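Local coordinates for Alpha/beta hydrolase fold protein (Sphaerobacter thermophilus, PDB 3R0V) that probably acts as a hydrolase of the alpha/beta hydrolase fold, its substrate unknown, and can hold D-malate in its pocket, at residues A[149-154]-A[176-181]; A[30-35]-A[186-191]; A[56-61]-A[75-80]. One frame throughout, in Å; residues are numbered along the deposited sequence.

Interaction 1 of 3, residues A[149-154]-A[176-181]; sequences DAVTYF and PGMEAV. With MLT (D-malate), chain F.
Val151 meets the backbone of Met178 and Glu179 in a light apolar contact between two helices of the all-helical region that separates strand 111-117 from strand 209-213. No hydrogen bond joins the two segments, which together bury 116 Å², though one turn earlier on helix 147-158 Arg147 NH1 bonds Glu179 O. Val151 sits on helix 147-158 with its CB directed at the other helix, and one methyl does the touching: CG2 lies 4.0 Å from Met178 O and 4.2 Å from Glu179 N, so it rests on a peptide unit rather than among side chains. The nearest side-chain carbon is Met178 CB, 4.4 Å from Val151 CG2. With CG1 anti to the backbone N (chi1 177°), CG2 is left on the side of that N and faces helix 175-180, while CG1 turns to Leu33.

In alpha/beta hydrolases, helices inserted at this point of the central sheet commonly form a cap or lid over the pocket, and the position of these two is consistent with that role. Phe154, one turn along from Val151, carries the same helix to the ligand: its CZ comes to 3.4 Å from C2 of D-malate, and the malate carbon C1 lies in the ring plane beyond the edge, so the phenyl offers an edge and not a face. Residue 178 is a selenomethionine whose CB also points at helix 147-158, and its side chain packs against Met169 of helix 163-170. Trp175 adds to the same interface by touching both Val151 and Thr152.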
ATOM      1  N   ASP A 149     -15.392 -12.269   7.815  1.00 11.08           N
ATOM      2  CA  ASP A 149     -14.889 -12.210   9.181  1.00 10.64           C
ATOM      3  C   ASP A 149     -13.376 -11.982   9.197  1.00 11.02           C
ATOM      4  O   ASP A 149     -12.869 -11.323  10.103  1.00 11.09           O
ATOM      5  CB  ASP A 149     -15.255 -13.474   9.959  1.00 12.20           C
ATOM      6  CG  ASP A 149     -16.749 -13.601  10.205  1.00 13.84           C
ATOM      7  OD1 ASP A 149     -17.493 -12.641   9.931  1.00 15.72           O
ATOM      8  OD2 ASP A 149     -17.174 -14.670  10.698  1.00 15.78           O
ATOM      9  N   ALA A 150     -12.664 -12.514   8.204  1.00 10.30           N
ATOM     10  CA  ALA A 150     -11.227 -12.250   8.079  1.00 10.54           C
ATOM     11  C   ALA A 150     -10.949 -10.768   7.833  1.00 10.20           C
ATOM     12  O   ALA A 150     -10.054 -10.190   8.441  1.00 11.39           O
ATOM     13  CB  ALA A 150     -10.614 -13.100   6.970  1.00 11.22           C
ATOM     14  N   VAL A 151     -11.732 -10.144   6.961  1.00 10.59           N
ATOM     15  CA  VAL A 151     -11.590  -8.709   6.732  1.00 10.95           C
ATOM     16  C   VAL A 151     -11.894  -7.920   8.006  1.00 10.90           C
ATOM     17  O   VAL A 151     -11.148  -7.013   8.361  1.00 12.27           O
ATOM     18  CB  VAL A 151     -12.507  -8.222   5.594  1.00 12.29           C
ATOM     19  CG1 VAL A 151     -12.388  -6.704   5.432  1.00 12.84           C
ATOM     20  CG2 VAL A 151     -12.145  -8.928   4.285  1.00 11.96           C
ATOM     21  N   THR A 152     -12.986  -8.263   8.686  1.00 10.61           N
ATOM     22  CA  THR A 152     -13.345  -7.595   9.928  1.00 11.63           C
ATOM     23  C   THR A 152     -12.232  -7.718  10.970  1.00 11.04           C
ATOM     24  O   THR A 152     -11.907  -6.754  11.664  1.00 12.19           O
ATOM     25  CB  THR A 152     -14.637  -8.192  10.481  1.00 11.97           C
ATOM     26  OG1 THR A 152     -15.681  -7.970   9.529  1.00 14.31           O
ATOM     27  CG2 THR A 152     -15.014  -7.529  11.803  1.00 14.18           C
ATOM     28  N   TYR A 153     -11.637  -8.902  11.049  1.00 10.47           N
ATOM     29  CA  TYR A 153     -10.568  -9.174  11.997  1.00 10.59           C
ATOM     30  C   TYR A 153      -9.331  -8.353  11.648  1.00 10.95           C
ATOM     31  O   TYR A 153      -8.736  -7.722  12.516  1.00 11.64           O
ATOM     32  CB  TYR A 153     -10.256 -10.673  12.035  1.00 12.26           C
ATOM     33  CG  TYR A 153      -9.227 -11.073  13.064  1.00 11.42           C
ATOM     34  CD1 TYR A 153      -9.516 -11.033  14.421  1.00 13.12           C
ATOM     35  CD2 TYR A 153      -7.974 -11.521  12.668  1.00 12.62           C
ATOM     36  CE1 TYR A 153      -8.570 -11.417  15.366  1.00 12.89           C
ATOM     37  CE2 TYR A 153      -7.027 -11.912  13.599  1.00 13.93           C
ATOM     38  CZ  TYR A 153      -7.328 -11.846  14.939  1.00 13.41           C
ATOM     39  OH  TYR A 153      -6.395 -12.230  15.873  1.00 17.28           O
ATOM     40  N   PHE A 154      -8.947  -8.366  10.374  1.00 10.25           N
ATOM     41  CA  PHE A 154      -7.836  -7.523   9.932  1.00  9.71           C
ATOM     42  C   PHE A 154      -8.071  -6.054  10.311  1.00 11.12           C
ATOM     43  O   PHE A 154      -7.197  -5.395  10.883  1.00 11.74           O
ATOM     44  CB  PHE A 154      -7.647  -7.631   8.416  1.00 11.90           C
ATOM     45  CG  PHE A 154      -6.874  -6.479   7.822  1.00 10.87           C
ATOM     46  CD1 PHE A 154      -5.509  -6.364   8.018  1.00 13.00           C
ATOM     47  CD2 PHE A 154      -7.521  -5.501   7.092  1.00 14.07           C
ATOM     48  CE1 PHE A 154      -4.809  -5.298   7.476  1.00 12.67           C
ATOM     49  CE2 PHE A 154      -6.824  -4.432   6.558  1.00 16.07           C
ATOM     50  CZ  PHE A 154      -5.480  -4.336   6.751  1.00 13.18           C
ATOM     51  N   PRO A 176     -17.741  -6.634  -0.926  1.00 16.33           N
ATOM     52  CA  PRO A 176     -17.537  -7.902  -1.644  1.00 16.58           C
ATOM     53  C   PRO A 176     -16.166  -8.005  -2.329  1.00 15.01           C
ATOM     54  O   PRO A 176     -15.578  -9.092  -2.330  1.00 15.06           O
ATOM     55  CB  PRO A 176     -18.663  -7.905  -2.684  1.00 21.04           C
ATOM     56  CG  PRO A 176     -19.725  -7.036  -2.091  1.00 22.94           C
ATOM     57  CD  PRO A 176     -18.992  -5.962  -1.328  1.00 19.39           C
ATOM     58  N   GLY A 177     -15.659  -6.898  -2.870  1.00 14.65           N
ATOM     59  CA  GLY A 177     -14.346  -6.900  -3.494  1.00 16.17           C
ATOM     60  C   GLY A 177     -13.248  -7.230  -2.498  1.00 14.26           C
ATOM     61  O   GLY A 177     -12.279  -7.909  -2.826  1.00 15.88           O
HETATM   62  N   MSE A 178     -13.400  -6.745  -1.270  1.00 14.64           N
HETATM   63  CA  MSE A 178     -12.429  -7.029  -0.227  1.00 16.54           C
HETATM   64  C   MSE A 178     -12.488  -8.495   0.176  1.00 12.70           C
HETATM   65  O   MSE A 178     -11.453  -9.162   0.317  1.00 15.03           O
HETATM   66  CB  MSE A 178     -12.687  -6.140   0.989  1.00 15.70           C
HETATM   67  CG  MSE A 178     -12.417  -4.676   0.738  1.00 11.84           C
HETATM   68 SE   MSE A 178     -12.875  -3.613   2.318  0.72 28.72          SE
HETATM   69  CE  MSE A 178     -11.719  -2.096   1.957  1.00 36.19           C
ATOM     70  N   GLU A 179     -13.698  -9.009   0.355  1.00 13.24           N
ATOM     71  CA  GLU A 179     -13.847 -10.425   0.660  1.00 11.67           C
ATOM     72  C   GLU A 179     -13.194 -11.286  -0.414  1.00 12.05           C
ATOM     73  O   GLU A 179     -12.546 -12.293  -0.107  1.00 13.72           O
ATOM     74  CB  GLU A 179     -15.324 -10.807   0.790  1.00 13.60           C
ATOM     75  CG  GLU A 179     -16.003 -10.269   2.029  1.00 14.96           C
ATOM     76  CD  GLU A 179     -17.493 -10.576   2.061  1.00 20.48           C
ATOM     77  OE1 GLU A 179     -18.139 -10.519   0.995  1.00 31.75           O
ATOM     78  OE2 GLU A 179     -18.021 -10.858   3.156  1.00 20.63           O
ATOM     79  N   ALA A 180     -13.368 -10.895  -1.673  1.00 12.98           N
ATOM     80  CA  ALA A 180     -12.826 -11.685  -2.778  1.00 13.54           C
ATOM     81  C   ALA A 180     -11.310 -11.858  -2.705  1.00 14.58           C
ATOM     82  O   ALA A 180     -10.773 -12.874  -3.155  1.00 15.58           O
ATOM     83  CB  ALA A 180     -13.231 -11.079  -4.121  1.00 13.85           C
ATOM     84  N   VAL A 181     -10.615 -10.874  -2.142  1.00 12.11           N
ATOM     85  CA  VAL A 181      -9.159 -10.957  -2.048  1.00 13.09           C
ATOM     86  C   VAL A 181      -8.670 -11.132  -0.609  1.00 11.67           C
ATOM     87  O   VAL A 181      -7.490 -10.933  -0.328  1.00 12.95           O
ATOM     88  CB  VAL A 181      -8.449  -9.749  -2.718  1.00 12.09           C
ATOM     89  CG1 VAL A 181      -8.723  -9.746  -4.222  1.00 15.30           C
ATOM     90  CG2 VAL A 181      -8.886  -8.447  -2.097  1.00 15.32           C
TER
HETATM   91  C1  MLT F 264      -3.356  -1.402   5.055  1.00  9.81           C
HETATM   92  O1  MLT F 264      -2.982  -1.561   3.848  1.00 16.30           O
HETATM   93  O2  MLT F 264      -2.551  -1.337   5.984  1.00 25.71           O
HETATM   94  C2  MLT F 264      -4.833  -1.270   5.313  1.00 33.26           C
HETATM   95  O3  MLT F 264      -5.521  -1.070   4.095  1.00 41.83           O
HETATM   96  C3  MLT F 264      -5.111  -0.130   6.284  1.00 36.68           C
HETATM   97  C4  MLT F 264      -6.577   0.244   6.245  1.00 41.47           C
HETATM   98  O4  MLT F 264      -7.344  -0.215   5.371  1.00 43.26           O
HETATM   99  O5  MLT F 264      -7.046   1.026   7.097  1.00 46.58           O

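Interaction 2 of 3, residues A[30-35]-A[186-191]; sequences GGALST and PYDHAV. With MLT (D-malate), chain F.
Asp188 reaches from its helix to Ala32 in the loop after strand 25-29, and the whole contact runs along this one side chain. Its CB lies 4.1 Å from Ala32 CB. CG, turned away from its own carbonyl carbon and beside the backbone N (chi1 -75°), carries the carboxylate against the loop, 3.7 Å from Ala32 CA. OD1 comes closest, 3.3 Å from Ala32 CA, without a direct hydrogen bond to the segment; instead a water spans the gap, donating to Asp188 OD1 (2.8 Å) and accepting from Leu33 N. OD1 also forms a salt bridge with Arg60. OD2 passes near Ala32 N at 3.9 Å, but its bonds go to Ser96 OG and to Arg57 NH1. The buried carboxylate is thus gripped at both oxygens.

Ala32 N points elsewhere, giving a nearly straight hydrogen bond to malate O1 (2.9 Å, 166° at the hydrogen). Ser96 N binds the malate too, and two backbone N-H groups from these places recall the oxyanion hole of alpha/beta hydrolases. The loop keeps its shape through a type II turn from Gly31 to Ser34: Gly31 O accepts both Ser34 N and, at 2.7 Å, Ser34 OG, which lies tilted 21° from the carbonyl plane.

Beyond Ala32, Leu33 packs on Val151 and Met155 of helix 147-158. Helix 185-192 rests its Pro186 on helix 134-143 and its Ala190 on helix 71-84, while the carboxylate itself lies between the loop after strand 25-29, the loop carrying Arg57 and Arg60, and Ser96 at the start of helix 96-106.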
ATOM      1  N   GLY A  30      -0.977  -0.516  -4.363  1.00 11.11           N
ATOM      2  CA  GLY A  30      -2.084  -0.581  -3.427  1.00 12.64           C
ATOM      3  C   GLY A  30      -1.766  -1.351  -2.161  1.00 10.26           C
ATOM      4  O   GLY A  30      -0.807  -2.111  -2.104  1.00 10.85           O
ATOM      5  N   GLY A  31      -2.592  -1.142  -1.142  1.00 11.06           N
ATOM      6  CA  GLY A  31      -2.410  -1.793   0.146  1.00 10.94           C
ATOM      7  C   GLY A  31      -3.263  -3.033   0.343  1.00 12.41           C
ATOM      8  O   GLY A  31      -3.691  -3.677  -0.612  1.00 12.24           O
ATOM      9  N   ALA A  32      -3.510  -3.370   1.606  1.00 12.07           N
ATOM     10  CA  ALA A  32      -4.266  -4.573   1.921  1.00 11.57           C
ATOM     11  C   ALA A  32      -5.644  -4.499   1.273  1.00 11.85           C
ATOM     12  O   ALA A  32      -6.292  -3.455   1.277  1.00 12.57           O
ATOM     13  CB  ALA A  32      -4.372  -4.751   3.436  1.00 13.38           C
ATOM     14  N   LEU A  33      -6.064  -5.624   0.699  1.00 11.68           N
ATOM     15  CA  LEU A  33      -7.393  -5.776   0.107  1.00 12.52           C
ATOM     16  C   LEU A  33      -7.639  -4.916  -1.116  1.00 15.16           C
ATOM     17  O   LEU A  33      -8.771  -4.804  -1.578  1.00 18.42           O
ATOM     18  CB  LEU A  33      -8.496  -5.540   1.146  1.00 13.06           C
ATOM     19  CG  LEU A  33      -8.334  -6.419   2.386  1.00 12.55           C
ATOM     20  CD1 LEU A  33      -9.297  -5.962   3.470  1.00 15.56           C
ATOM     21  CD2 LEU A  33      -8.565  -7.891   2.054  1.00 17.00           C
ATOM     22  N   SER A  34      -6.581  -4.312  -1.643  1.00 14.56           N
ATOM     23  CA  SER A  34      -6.708  -3.481  -2.829  1.00 15.56           C
ATOM     24  C   SER A  34      -6.548  -4.301  -4.097  1.00 14.58           C
ATOM     25  O   SER A  34      -5.886  -5.340  -4.107  1.00 19.04           O
ATOM     26  CB  SER A  34      -5.617  -2.416  -2.826  1.00 17.26           C
ATOM     27  OG  SER A  34      -4.370  -3.016  -3.133  1.00 20.20           O
ATOM     28  N   THR A  35      -7.137  -3.807  -5.179  1.00 16.75           N
ATOM     29  CA  THR A  35      -6.779  -4.264  -6.521  1.00 17.60           C
ATOM     30  C   THR A  35      -6.470  -3.009  -7.311  1.00 18.60           C
ATOM     31  O   THR A  35      -6.466  -1.909  -6.756  1.00 22.05           O
ATOM     32  CB  THR A  35      -7.918  -5.018  -7.201  1.00 20.13           C
ATOM     33  OG1 THR A  35      -9.003  -4.118  -7.457  1.00 23.04           O
ATOM     34  CG2 THR A  35      -8.390  -6.187  -6.333  1.00 22.09           C
ATOM     35  N   PRO A 186      -2.731 -12.472   4.611  1.00 10.89           N
ATOM     36  CA  PRO A 186      -1.444 -12.913   5.162  1.00 11.78           C
ATOM     37  C   PRO A 186      -0.250 -12.345   4.394  1.00  9.97           C
ATOM     38  O   PRO A 186       0.829 -12.232   4.961  1.00 12.95           O
ATOM     39  CB  PRO A 186      -1.504 -14.438   5.029  1.00 12.52           C
ATOM     40  CG  PRO A 186      -2.976 -14.752   5.052  1.00 13.12           C
ATOM     41  CD  PRO A 186      -3.584 -13.615   4.249  1.00 11.15           C
ATOM     42  N   TYR A 187      -0.431 -12.009   3.122  1.00 10.77           N
ATOM     43  CA  TYR A 187       0.658 -11.425   2.340  1.00 12.29           C
ATOM     44  C   TYR A 187       1.010 -10.050   2.889  1.00 12.53           C
ATOM     45  O   TYR A 187       2.187  -9.722   3.063  1.00 11.79           O
ATOM     46  CB  TYR A 187       0.256 -11.273   0.878  1.00 11.75           C
ATOM     47  CG  TYR A 187      -0.046 -12.555   0.140  1.00 10.35           C
ATOM     48  CD1 TYR A 187       0.109 -13.793   0.740  1.00 13.12           C
ATOM     49  CD2 TYR A 187      -0.442 -12.512  -1.193  1.00 14.27           C
ATOM     50  CE1 TYR A 187      -0.155 -14.965   0.036  1.00 17.87           C
ATOM     51  CE2 TYR A 187      -0.698 -13.661  -1.901  1.00 15.17           C
ATOM     52  CZ  TYR A 187      -0.557 -14.887  -1.282  1.00 14.69           C
ATOM     53  OH  TYR A 187      -0.812 -16.042  -1.995  1.00 20.49           O
ATOM     54  N   ASP A 188      -0.008  -9.241   3.165  1.00 11.09           N
ATOM     55  CA  ASP A 188       0.247  -7.923   3.728  1.00 11.48           C
ATOM     56  C   ASP A 188       0.825  -8.014   5.135  1.00 11.74           C
ATOM     57  O   ASP A 188       1.664  -7.196   5.519  1.00 13.27           O
ATOM     58  CB  ASP A 188      -0.999  -7.057   3.634  1.00 12.13           C
ATOM     59  CG  ASP A 188      -1.221  -6.565   2.211  1.00 13.32           C
ATOM     60  OD1 ASP A 188      -2.132  -7.050   1.521  1.00 17.66           O
ATOM     61  OD2 ASP A 188      -0.415  -5.719   1.762  1.00 15.24           O
ATOM     62  N   HIS A 189       0.409  -9.019   5.903  1.00 11.30           N
ATOM     63  CA  HIS A 189       1.024  -9.216   7.207  1.00 11.21           C
ATOM     64  C   HIS A 189       2.528  -9.491   7.050  1.00 12.13           C
ATOM     65  O   HIS A 189       3.355  -8.925   7.772  1.00 12.31           O
ATOM     66  CB  HIS A 189       0.328 -10.354   7.955  1.00 12.36           C
ATOM     67  CG  HIS A 189       0.842 -10.557   9.349  1.00 14.15           C
ATOM     68  ND1 HIS A 189       0.590 -11.700  10.076  1.00 23.86           N
ATOM     69  CD2 HIS A 189       1.610  -9.770  10.140  1.00 19.55           C
ATOM     70  CE1 HIS A 189       1.168 -11.602  11.261  1.00 20.92           C
ATOM     71  NE2 HIS A 189       1.796 -10.442  11.325  1.00 18.55           N
ATOM     72  N   ALA A 190       2.887 -10.323   6.077  1.00 11.04           N
ATOM     73  CA  ALA A 190       4.298 -10.608   5.826  1.00 11.92           C
ATOM     74  C   ALA A 190       5.094  -9.368   5.394  1.00 10.71           C
ATOM     75  O   ALA A 190       6.225  -9.161   5.840  1.00 12.30           O
ATOM     76  CB  ALA A 190       4.435 -11.731   4.789  1.00 12.17           C
ATOM     77  N   VAL A 191       4.507  -8.552   4.522  1.00 10.01           N
ATOM     78  CA  VAL A 191       5.146  -7.314   4.089  1.00 11.61           C
ATOM     79  C   VAL A 191       5.465  -6.432   5.303  1.00 12.13           C
ATOM     80  O   VAL A 191       6.565  -5.884   5.421  1.00 11.43           O
ATOM     81  CB  VAL A 191       4.236  -6.543   3.118  1.00 10.85           C
ATOM     82  CG1 VAL A 191       4.738  -5.100   2.927  1.00 12.52           C
ATOM     83  CG2 VAL A 191       4.129  -7.289   1.794  1.00 11.49           C
TER
HETATM   84  C1  MLT F 264      -3.356  -1.402   5.055  1.00  9.81           C
HETATM   85  O1  MLT F 264      -2.982  -1.561   3.848  1.00 16.30           O
HETATM   86  O2  MLT F 264      -2.551  -1.337   5.984  1.00 25.71           O
HETATM   87  C2  MLT F 264      -4.833  -1.270   5.313  1.00 33.26           C
HETATM   88  O3  MLT F 264      -5.521  -1.070   4.095  1.00 41.83           O
HETATM   89  C3  MLT F 264      -5.111  -0.130   6.284  1.00 36.68           C
HETATM   90  C4  MLT F 264      -6.577   0.244   6.245  1.00 41.47           C
HETATM   91  O4  MLT F 264      -7.344  -0.215   5.371  1.00 43.26           O
HETATM   92  O5  MLT F 264      -7.046   1.026   7.097  1.00 46.58           O
HETATM   93  O   HOH W   1      -4.692  -8.066   1.292  1.00 14.06           O

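Interaction 3 of 3, residues A[56-61]-A[75-80]; sequences DRRGRG and IEDLAA
Arg58 and Asp77 form a buried, two-pronged salt bridge. The guanidinium takes the carboxylate side-on, with one nitrogen for each oxygen. Arg58 NE bonds Asp77 OD2 at 2.8 Å and 178°. Arg58 NH1 bonds Asp77 OD1, also at 2.8 Å and nearly straight. Both oxygens use their syn lone pairs, and the two flat groups lie within 11° of one plane, so the double grip fixes the rotation of both. Arg58 CG lies between the backbone N and the carbonyl carbon (chi1 63°), and the bend at chi3 brings NE back to Asp77 OD2, which also lies 3.5 Å from Arg58 CB and CG.

The pair joins the loop following strand 51-52 to helix 71-84, on the sheet-and-helix body of the alpha/beta hydrolase fold, away from the malate pocket. Arg58 opens the bend of a type II turn from Arg57 to Arg60, with Gly59 beside it at positive phi.

One water adds a hydrogen-bonded bridge, accepting from Arg58 N (2.9 Å) and donating to Asp77 OD2 (2.7 Å), so Asp77 OD2 is held directly by Arg58 NE and, through the water, by Arg58 N. Further polar partners lie near the N-terminus: Ser9 OG hydrogen-bonds Asp77 OD1, and Asp11 forms a salt bridge with Arg58 NH2, giving this arginine two acidic partners.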
ATOM      1  N   ASP A  56      -2.524  -5.001 -10.384  1.00 10.92           N
ATOM      2  CA  ASP A  56      -3.066  -5.913  -9.400  1.00 11.40           C
ATOM      3  C   ASP A  56      -1.913  -6.677  -8.773  1.00  9.82           C
ATOM      4  O   ASP A  56      -1.188  -7.376  -9.462  1.00 11.08           O
ATOM      5  CB  ASP A  56      -4.000  -6.919 -10.077  1.00 12.49           C
ATOM      6  CG  ASP A  56      -5.279  -6.289 -10.617  1.00 14.73           C
ATOM      7  OD1 ASP A  56      -5.882  -5.441  -9.928  1.00 19.23           O
ATOM      8  OD2 ASP A  56      -5.717  -6.664 -11.719  1.00 12.09           O
ATOM      9  N   ARG A  57      -1.742  -6.541  -7.470  1.00 10.95           N
ATOM     10  CA  ARG A  57      -0.744  -7.330  -6.770  1.00 10.27           C
ATOM     11  C   ARG A  57      -1.078  -8.814  -6.901  1.00 10.95           C
ATOM     12  O   ARG A  57      -2.224  -9.192  -7.179  1.00 11.85           O
ATOM     13  CB  ARG A  57      -0.658  -6.889  -5.304  1.00 10.53           C
ATOM     14  CG  ARG A  57       0.140  -5.579  -5.164  1.00 12.07           C
ATOM     15  CD  ARG A  57       0.089  -5.013  -3.746  1.00 12.00           C
ATOM     16  NE  ARG A  57       0.648  -5.943  -2.759  1.00 10.57           N
ATOM     17  CZ  ARG A  57       0.482  -5.806  -1.444  1.00 10.34           C
ATOM     18  NH1 ARG A  57      -0.230  -4.784  -0.977  1.00 12.70           N
ATOM     19  NH2 ARG A  57       1.008  -6.692  -0.594  1.00 11.51           N
ATOM     20  N   ARG A  58      -0.069  -9.660  -6.729  1.00 10.57           N
ATOM     21  CA  ARG A  58      -0.285 -11.082  -6.967  1.00 10.89           C
ATOM     22  C   ARG A  58      -1.426 -11.655  -6.132  1.00 11.53           C
ATOM     23  O   ARG A  58      -1.630 -11.274  -4.970  1.00 11.13           O
ATOM     24  CB  ARG A  58       1.000 -11.906  -6.811  1.00 10.61           C
ATOM     25  CG  ARG A  58       1.628 -11.907  -5.436  1.00 12.23           C
ATOM     26  CD  ARG A  58       2.748 -12.941  -5.377  1.00 12.35           C
ATOM     27  NE  ARG A  58       3.705 -12.690  -6.452  1.00 12.01           N
ATOM     28  CZ  ARG A  58       4.429 -13.617  -7.069  1.00 13.04           C
ATOM     29  NH1 ARG A  58       5.260 -13.256  -8.037  1.00 13.10           N
ATOM     30  NH2 ARG A  58       4.344 -14.897  -6.714  1.00 14.04           N
ATOM     31  N   GLY A  59      -2.186 -12.550  -6.754  1.00 10.03           N
ATOM     32  CA  GLY A  59      -3.317 -13.190  -6.105  1.00 11.55           C
ATOM     33  C   GLY A  59      -4.579 -12.355  -6.120  1.00 10.89           C
ATOM     34  O   GLY A  59      -5.581 -12.773  -5.535  1.00 12.08           O
ATOM     35  N   ARG A  60      -4.546 -11.197  -6.786  1.00 11.01           N
ATOM     36  CA  ARG A  60      -5.691 -10.278  -6.824  1.00 13.06           C
ATOM     37  C   ARG A  60      -6.063  -9.886  -8.242  1.00 11.20           C
ATOM     38  O   ARG A  60      -5.238  -9.908  -9.144  1.00 11.43           O
ATOM     39  CB  ARG A  60      -5.357  -8.990  -6.070  1.00 13.20           C
ATOM     40  CG  ARG A  60      -4.664  -9.231  -4.764  1.00 14.52           C
ATOM     41  CD  ARG A  60      -4.244  -7.929  -4.158  1.00 15.08           C
ATOM     42  NE  ARG A  60      -3.259  -8.166  -3.120  1.00 14.99           N
ATOM     43  CZ  ARG A  60      -3.109  -7.392  -2.056  1.00 13.08           C
ATOM     44  NH1 ARG A  60      -3.884  -6.317  -1.898  1.00 13.05           N
ATOM     45  NH2 ARG A  60      -2.180  -7.693  -1.167  1.00 14.32           N
ATOM     46  N   GLY A  61      -7.311  -9.473  -8.424  1.00 11.63           N
ATOM     47  CA  GLY A  61      -7.753  -8.921  -9.692  1.00 12.24           C
ATOM     48  C   GLY A  61      -7.436  -9.865 -10.830  1.00 11.80           C
ATOM     49  O   GLY A  61      -7.827 -11.038 -10.791  1.00 12.08           O
ATOM     50  N   ILE A  75       8.205  -7.692  -4.388  1.00 11.65           N
ATOM     51  CA  ILE A  75       9.203  -6.722  -4.841  1.00 10.95           C
ATOM     52  C   ILE A  75       9.511  -6.990  -6.320  1.00 10.26           C
ATOM     53  O   ILE A  75       9.584  -6.054  -7.121  1.00 12.05           O
ATOM     54  CB  ILE A  75      10.467  -6.791  -3.978  1.00 10.56           C
ATOM     55  CG1 ILE A  75      10.132  -6.354  -2.549  1.00 12.00           C
ATOM     56  CG2 ILE A  75      11.585  -5.916  -4.561  1.00 14.14           C
ATOM     57  CD1 ILE A  75      11.290  -6.551  -1.562  1.00 15.79           C
ATOM     58  N   GLU A  76       9.650  -8.262  -6.695  1.00 10.49           N
ATOM     59  CA  GLU A  76       9.884  -8.620  -8.087  1.00 10.35           C
ATOM     60  C   GLU A  76       8.687  -8.245  -8.965  1.00 12.91           C
ATOM     61  O   GLU A  76       8.861  -7.830 -10.121  1.00 12.45           O
ATOM     62  CB  GLU A  76      10.215 -10.109  -8.196  1.00 11.60           C
ATOM     63  CG  GLU A  76      11.564 -10.450  -7.565  1.00 13.01           C
ATOM     64  CD  GLU A  76      11.753 -11.938  -7.277  1.00 15.90           C
ATOM     65  OE1 GLU A  76      10.894 -12.763  -7.654  1.00 15.28           O
ATOM     66  OE2 GLU A  76      12.785 -12.279  -6.667  1.00 17.83           O
ATOM     67  N   ASP A  77       7.473  -8.373  -8.430  1.00 11.47           N
ATOM     68  CA  ASP A  77       6.294  -7.945  -9.185  1.00 12.54           C
ATOM     69  C   ASP A  77       6.383  -6.446  -9.486  1.00 10.60           C
ATOM     70  O   ASP A  77       6.150  -6.007 -10.614  1.00 11.07           O
ATOM     71  CB  ASP A  77       4.983  -8.230  -8.433  1.00  9.75           C
ATOM     72  CG  ASP A  77       4.728  -9.717  -8.198  1.00 12.89           C
ATOM     73  OD1 ASP A  77       5.256 -10.565  -8.940  1.00 13.27           O
ATOM     74  OD2 ASP A  77       3.965 -10.031  -7.260  1.00 12.69           O
ATOM     75  N   LEU A  78       6.692  -5.663  -8.461  1.00 10.44           N
ATOM     76  CA  LEU A  78       6.816  -4.224  -8.636  1.00  9.71           C
ATOM     77  C   LEU A  78       7.949  -3.908  -9.616  1.00 10.90           C
ATOM     78  O   LEU A  78       7.812  -3.023 -10.467  1.00 11.64           O
ATOM     79  CB  LEU A  78       7.024  -3.550  -7.283  1.00  9.55           C
ATOM     80  CG  LEU A  78       7.230  -2.033  -7.315  1.00 10.31           C
ATOM     81  CD1 LEU A  78       6.104  -1.337  -8.081  1.00 12.59           C
ATOM     82  CD2 LEU A  78       7.332  -1.491  -5.881  1.00 13.67           C
ATOM     83  N   ALA A  79       9.055  -4.645  -9.544  1.00 11.41           N
ATOM     84  CA  ALA A  79      10.136  -4.453 -10.517  1.00 12.69           C
ATOM     85  C   ALA A  79       9.658  -4.670 -11.961  1.00 11.88           C
ATOM     86  O   ALA A  79      10.014  -3.906 -12.867  1.00 11.83           O
ATOM     87  CB  ALA A  79      11.305  -5.368 -10.191  1.00 12.96           C
ATOM     88  N   ALA A  80       8.830  -5.690 -12.175  1.00 11.58           N
ATOM     89  CA  ALA A  80       8.294  -5.962 -13.505  1.00 12.12           C
ATOM     90  C   ALA A  80       7.387  -4.838 -13.974  1.00 10.60           C
ATOM     91  O   ALA A  80       7.388  -4.475 -15.151  1.00 12.96           O
ATOM     92  CB  ALA A  80       7.544  -7.300 -13.511  1.00 11.50           C
TER
HETATM   93  O   HOH W   2       2.403  -8.214  -6.032  1.00 11.75           O

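In the fold
Interaction 1 is the outlying, partly buried one, its centre about 16 Å from that of the chain, and is apolar; interactions 2 and 3 are buried and run on charge and water. Interactions 1 and 2 meet at the malate: Phe154 CZ packs on Ala32 CB at 3.5 Å, and Leu33 lies against Met178 O, so one loop touches the pocket and both helices of interaction 1. Interactions 2 and 3 share a charged network, as Arg57 and Arg60, either side of the Arg58–Gly59 pair, both reach Asp188. Between interactions 1 and 3 there is little more than Val181 CG1 on Arg60 CB.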